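Local coordinates for protein serpin 2 (Anopheles gambiae, PDB 3PZF) that inhibits clip-domain serine proteases, forming a covalent complex with one of them, and so restrains melanization in mosquito hemolymph, at residues K31-N36 and N297-Q302; R72-V77 and R306-Q311. One frame throughout, in Å; residues are numbered along the deposited sequence.

Contact 1. Residues K31-N36 and N297-Q302; sequences KEIFKN and NEPLQQ
Glu-32 and Ile-33 of helix 24-35 meet Pro-299 and Gln-302 of the short helix 297-302 where the axes of the two helical pieces approach to 10.0 Å, their directions differing by 121°. The backbones come nearest at Glu-32 and Pro-299, whose CA atoms are 6.5 Å apart. The contact packs the N-terminal helix of the serpin fold against the short helix that follows strand 277-295.

Two apolar groups form the buried side of the contact. CD1 of Ile-33 reaches the pyrrolidine ring of Pro-299 at CB and CG. The distance from CD1 of Ile-33 to CB of Pro-299 is 3.4 Å, tighter than a usual carbon contact. With CG1 beside the backbone N (chi1 -57°), the longer branch of Ile-33 extends to the proline. Ile-33 also touches Phe-292 of strand 277-295 and Val-41 of strand 41-43. Phe-29, one turn earlier in helix 24-35, adds to the cover on Pro-299.

Glu-32 crosses Pro-299 at about a right angle. Its CG lies 3.9 Å from the carbonyl O of Pro-299 and 4.1 Å from CB of that residue. The chain then bends at chi2, bringing the carboxylate over the aliphatic part of Gln-302. OE2 of Glu-32 lies 3.2 Å from CB of Gln-302 and also touches its CG. The carboxylate and amide planes are 44° apart, and they do not pair.

On the same side of the helix, ND2 of Asn-36 gives a nearly straight hydrogen bond of 3.0 Å to the backbone O of Glu-32, in the carbonyl plane. It ties the amide back to the backbone four residues earlier.

The two helices are therefore held together here by van der Waals contact. The apolar part lies inward, and the carboxylate rests against methylene groups at the more exposed margin. OE2 of Glu-298 is 5.7 Å from OE2 of Glu-32, and their like charges would probably weaken the hold slightly.

Contact 2. Residues R72-V77 and R306-Q311; sequences RELSSV and REIFSQ
Glu-73, in the last turn of helix 69-73, directs its side chain at the backbone of Arg-306 and Glu-307. From CB, its CG lies beside the backbone N (chi1 -78°), and the chain runs extended beyond CG to the carboxylate. CD lies 3.8 Å from N of Glu-307 and 3.9 Å from N of Arg-306.

OE1 makes the bonds. OE1 of Glu-73 accepts from N of Glu-307 at 2.9 Å through its syn lone pair, almost straight at 171°. N of Arg-306 donates to the same OE1 at 3.0 Å from above the carboxylate plane. CB of Glu-307 packs 3.4 Å from OE1 of Glu-73. The other oxygen, OE2 of Glu-73, has CB of Glu-307 at 4.1 Å.

Beneath the polar group, CD1 of Leu-74 meets CG2 of Ile-308 at 4.3 Å. Both side chains also rest on helix 45-58, Leu-74 on Tyr-56 and Ile-308 on Ile-55. The contact thus holds the loop between helix 297-302 and strand 332-341 against helix 69-73 in the helical part of the serpin fold.

The 3-10 segment 307-309 begins at this carboxylate. Ser-310, just after the segment, bonds back through N and OG to O of Glu-307. One oxygen of Glu-73 takes the two successive amides of Arg-306 and Glu-307. Their N-H dipoles would probably favour the charged carboxylate, and the bonds fix the turn against helix 69-73.

Overall arrangement
From the N terminus the chain passes residues 31-36 and then 72-77, the first halves of contacts 1 and 2. It then runs through most of the serpin fold before helix 297-302 closes contact 1 across 260 intervening residues. A few residues later, 306-311 closes contact 2 across 228. The segments alternate, so the two loops cross. Contact 1 joins helix 24-35 to helix 297-302, which follows strand 277-295. Contact 2 joins helix 69-73 to the loop leading toward strand 332-341. Their centres are about 15 Å apart. They touch where Phe-309 packs on Asn-297, Leu-300 and Gln-301.

Contact 1. Residues K31-N36 and N297-Q302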
# COMPACT_ATOMS: atom_id res chain seq x y z
N LYS A 31 -9.82 5.07 1.43
CA LYS A 31 -11.28 5.03 1.61
C LYS A 31 -12.00 4.95 0.26
O LYS A 31 -13.01 4.25 0.13
CB LYS A 31 -11.78 6.27 2.35
CG LYS A 31 -11.42 6.30 3.82
CD LYS A 31 -12.36 7.25 4.52
CE LYS A 31 -11.67 8.17 5.47
NZ LYS A 31 -12.69 9.05 6.12
N GLU A 32 -11.46 5.65 -0.74
CA GLU A 32 -12.02 5.62 -2.09
C GLU A 32 -11.95 4.23 -2.69
O GLU A 32 -12.89 3.76 -3.32
CB GLU A 32 -11.26 6.61 -2.99
CG GLU A 32 -11.66 6.59 -4.47
CD GLU A 32 -13.10 7.04 -4.71
OE1 GLU A 32 -13.62 7.83 -3.92
OE2 GLU A 32 -13.70 6.58 -5.70
N ILE A 33 -10.82 3.56 -2.54
CA ILE A 33 -10.68 2.22 -3.08
C ILE A 33 -11.63 1.27 -2.34
O ILE A 33 -12.37 0.54 -2.97
CB ILE A 33 -9.22 1.70 -2.95
CG1 ILE A 33 -8.22 2.65 -3.65
CG2 ILE A 33 -9.11 0.35 -3.58
CD1 ILE A 33 -8.55 2.93 -5.07
N PHE A 34 -11.61 1.30 -1.01
CA PHE A 34 -12.40 0.32 -0.24
C PHE A 34 -13.90 0.43 -0.54
O PHE A 34 -14.60 -0.58 -0.66
CB PHE A 34 -12.18 0.51 1.27
CG PHE A 34 -10.83 0.05 1.79
CD1 PHE A 34 -9.82 -0.40 0.94
CD2 PHE A 34 -10.59 0.06 3.16
CE1 PHE A 34 -8.57 -0.80 1.45
CE2 PHE A 34 -9.35 -0.34 3.67
CZ PHE A 34 -8.35 -0.77 2.83
N LYS A 35 -14.39 1.66 -0.65
CA LYS A 35 -15.82 1.91 -0.88
C LYS A 35 -16.29 1.38 -2.23
O LYS A 35 -17.49 1.19 -2.44
CB LYS A 35 -16.11 3.42 -0.82
CG LYS A 35 -16.20 3.98 0.60
N ASN A 36 -15.35 1.14 -3.14
CA ASN A 36 -15.70 0.68 -4.49
C ASN A 36 -15.38 -0.80 -4.77
O ASN A 36 -15.56 -1.27 -5.89
CB ASN A 36 -15.00 1.58 -5.53
CG ASN A 36 -15.73 2.89 -5.73
OD1 ASN A 36 -16.62 2.99 -6.59
ND2 ASN A 36 -15.39 3.90 -4.93
N ASN A 297 -6.10 5.37 -12.46
CA ASN A 297 -6.67 6.57 -13.10
C ASN A 297 -8.00 6.98 -12.45
O ASN A 297 -8.18 8.12 -12.01
CB ASN A 297 -6.91 6.36 -14.61
CG ASN A 297 -5.63 6.10 -15.39
OD1 ASN A 297 -4.75 5.39 -14.93
ND2 ASN A 297 -5.52 6.67 -16.60
N GLU A 298 -8.94 6.04 -12.40
CA GLU A 298 -10.29 6.36 -11.98
C GLU A 298 -10.35 6.80 -10.51
O GLU A 298 -10.89 7.87 -10.20
CB GLU A 298 -11.22 5.17 -12.25
CG GLU A 298 -12.51 5.16 -11.43
CD GLU A 298 -13.44 6.32 -11.76
OE1 GLU A 298 -13.02 7.24 -12.50
OE2 GLU A 298 -14.60 6.31 -11.28
N PRO A 299 -9.78 6.00 -9.59
CA PRO A 299 -9.81 6.46 -8.19
C PRO A 299 -9.05 7.77 -7.94
O PRO A 299 -9.48 8.55 -7.10
CB PRO A 299 -9.15 5.30 -7.42
CG PRO A 299 -8.46 4.48 -8.43
CD PRO A 299 -9.24 4.64 -9.71
N LEU A 300 -7.94 8.00 -8.64
CA LEU A 300 -7.24 9.26 -8.48
C LEU A 300 -8.15 10.40 -8.91
O LEU A 300 -8.23 11.42 -8.23
CB LEU A 300 -5.93 9.27 -9.27
CG LEU A 300 -4.79 8.44 -8.65
CD1 LEU A 300 -3.64 8.25 -9.67
CD2 LEU A 300 -4.25 9.05 -7.34
N GLN A 301 -8.87 10.21 -10.01
CA GLN A 301 -9.78 11.24 -10.52
C GLN A 301 -10.88 11.50 -9.50
O GLN A 301 -11.26 12.63 -9.25
CB GLN A 301 -10.36 10.82 -11.87
CG GLN A 301 -9.35 10.95 -13.02
CD GLN A 301 -9.83 10.41 -14.36
OE1 GLN A 301 -9.39 10.85 -15.42
NE2 GLN A 301 -10.73 9.44 -14.32
N GLN A 302 -11.37 10.43 -8.90
CA GLN A 302 -12.44 10.55 -7.91
C GLN A 302 -12.02 11.38 -6.71
O GLN A 302 -12.83 12.10 -6.15
CB GLN A 302 -12.92 9.16 -7.47
CG GLN A 302 -13.73 8.45 -8.53
CD GLN A 302 -14.94 9.25 -8.98
OE1 GLN A 302 -15.80 9.61 -8.18
NE2 GLN A 302 -15.01 9.55 -10.28

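Contact 2. Residues R72-V77 and R306-Q311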
# COMPACT_ATOMS: atom_id res chain seq x y z
N ARG A 72 -0.86 22.27 -8.61
CA ARG A 72 -1.81 22.56 -7.54
C ARG A 72 -2.42 21.30 -6.96
O ARG A 72 -2.52 21.16 -5.75
CB ARG A 72 -2.92 23.47 -8.06
N GLU A 73 -2.85 20.38 -7.83
CA GLU A 73 -3.58 19.19 -7.39
C GLU A 73 -2.66 18.17 -6.72
O GLU A 73 -3.07 17.49 -5.79
CB GLU A 73 -4.32 18.52 -8.56
CG GLU A 73 -5.60 19.23 -8.97
CD GLU A 73 -6.19 18.70 -10.27
OE1 GLU A 73 -5.69 17.69 -10.81
OE2 GLU A 73 -7.17 19.32 -10.76
N LEU A 74 -1.42 18.05 -7.20
CA LEU A 74 -0.50 17.08 -6.63
C LEU A 74 -0.00 17.57 -5.26
O LEU A 74 1.01 17.10 -4.75
CB LEU A 74 0.68 16.83 -7.59
CG LEU A 74 0.29 16.28 -8.97
CD1 LEU A 74 1.48 16.05 -9.90
CD2 LEU A 74 -0.49 15.00 -8.76
N SER A 75 -0.76 18.49 -4.65
CA SER A 75 -0.30 19.30 -3.53
C SER A 75 -0.07 18.54 -2.23
O SER A 75 1.01 18.64 -1.65
CB SER A 75 -1.32 20.40 -3.23
OG SER A 75 -2.48 19.84 -2.62
N SER A 76 -1.09 17.83 -1.77
CA SER A 76 -1.05 17.20 -0.45
C SER A 76 -0.05 16.04 -0.41
O SER A 76 0.03 15.31 0.58
CB SER A 76 -2.43 16.70 -0.07
OG SER A 76 -2.86 15.67 -0.94
N VAL A 77 0.68 15.88 -1.49
CA VAL A 77 1.68 14.84 -1.60
C VAL A 77 3.08 15.45 -1.66
O VAL A 77 4.06 14.79 -1.34
CB VAL A 77 1.38 14.00 -2.87
CG1 VAL A 77 2.66 13.56 -3.57
CG2 VAL A 77 0.49 12.84 -2.54
N ARG A 306 -6.94 15.06 -11.30
CA ARG A 306 -7.57 14.92 -12.61
C ARG A 306 -6.75 15.54 -13.75
O ARG A 306 -6.75 15.03 -14.87
CB ARG A 306 -8.97 15.57 -12.57
CG ARG A 306 -9.83 15.12 -11.37
CD ARG A 306 -11.24 15.71 -11.40
NE ARG A 306 -12.26 14.69 -11.67
CZ ARG A 306 -13.13 14.22 -10.77
NH1 ARG A 306 -13.11 14.65 -9.52
NH2 ARG A 306 -14.01 13.30 -11.13
N GLU A 307 -6.06 16.63 -13.46
CA GLU A 307 -5.33 17.36 -14.51
C GLU A 307 -4.27 16.50 -15.22
O GLU A 307 -4.03 16.68 -16.41
CB GLU A 307 -4.69 18.62 -13.94
CG GLU A 307 -3.92 19.44 -14.96
CD GLU A 307 -4.71 20.61 -15.51
OE1 GLU A 307 -4.10 21.68 -15.72
OE2 GLU A 307 -5.93 20.46 -15.74
N ILE A 308 -3.64 15.57 -14.50
CA ILE A 308 -2.60 14.72 -15.11
C ILE A 308 -3.18 13.70 -16.11
O ILE A 308 -2.44 13.08 -16.88
CB ILE A 308 -1.77 13.98 -14.05
CG1 ILE A 308 -2.67 13.15 -13.14
CG2 ILE A 308 -0.96 14.96 -13.21
CD1 ILE A 308 -1.90 12.18 -12.28
N PHE A 309 -4.50 13.52 -16.09
CA PHE A 309 -5.14 12.65 -17.07
C PHE A 309 -5.85 13.46 -18.16
O PHE A 309 -6.53 12.89 -19.02
CB PHE A 309 -6.12 11.70 -16.37
CG PHE A 309 -5.48 10.94 -15.25
CD1 PHE A 309 -4.50 10.00 -15.51
CD2 PHE A 309 -5.82 11.21 -13.92
CE1 PHE A 309 -3.88 9.32 -14.46
CE2 PHE A 309 -5.21 10.52 -12.88
CZ PHE A 309 -4.24 9.58 -13.15
N SER A 310 -5.68 14.78 -18.13
CA SER A 310 -6.42 15.66 -19.05
C SER A 310 -5.65 15.93 -20.34
O SER A 310 -4.46 15.63 -20.44
CB SER A 310 -6.75 16.98 -18.35
OG SER A 310 -5.63 17.85 -18.32
N GLN A 311 -6.32 16.51 -21.32
CA GLN A 311 -5.66 16.86 -22.58
C GLN A 311 -4.61 17.95 -22.34
O GLN A 311 -3.75 18.20 -23.19
CB GLN A 311 -6.69 17.35 -23.61
O HOH W 1 -3.59 16.51 -11.45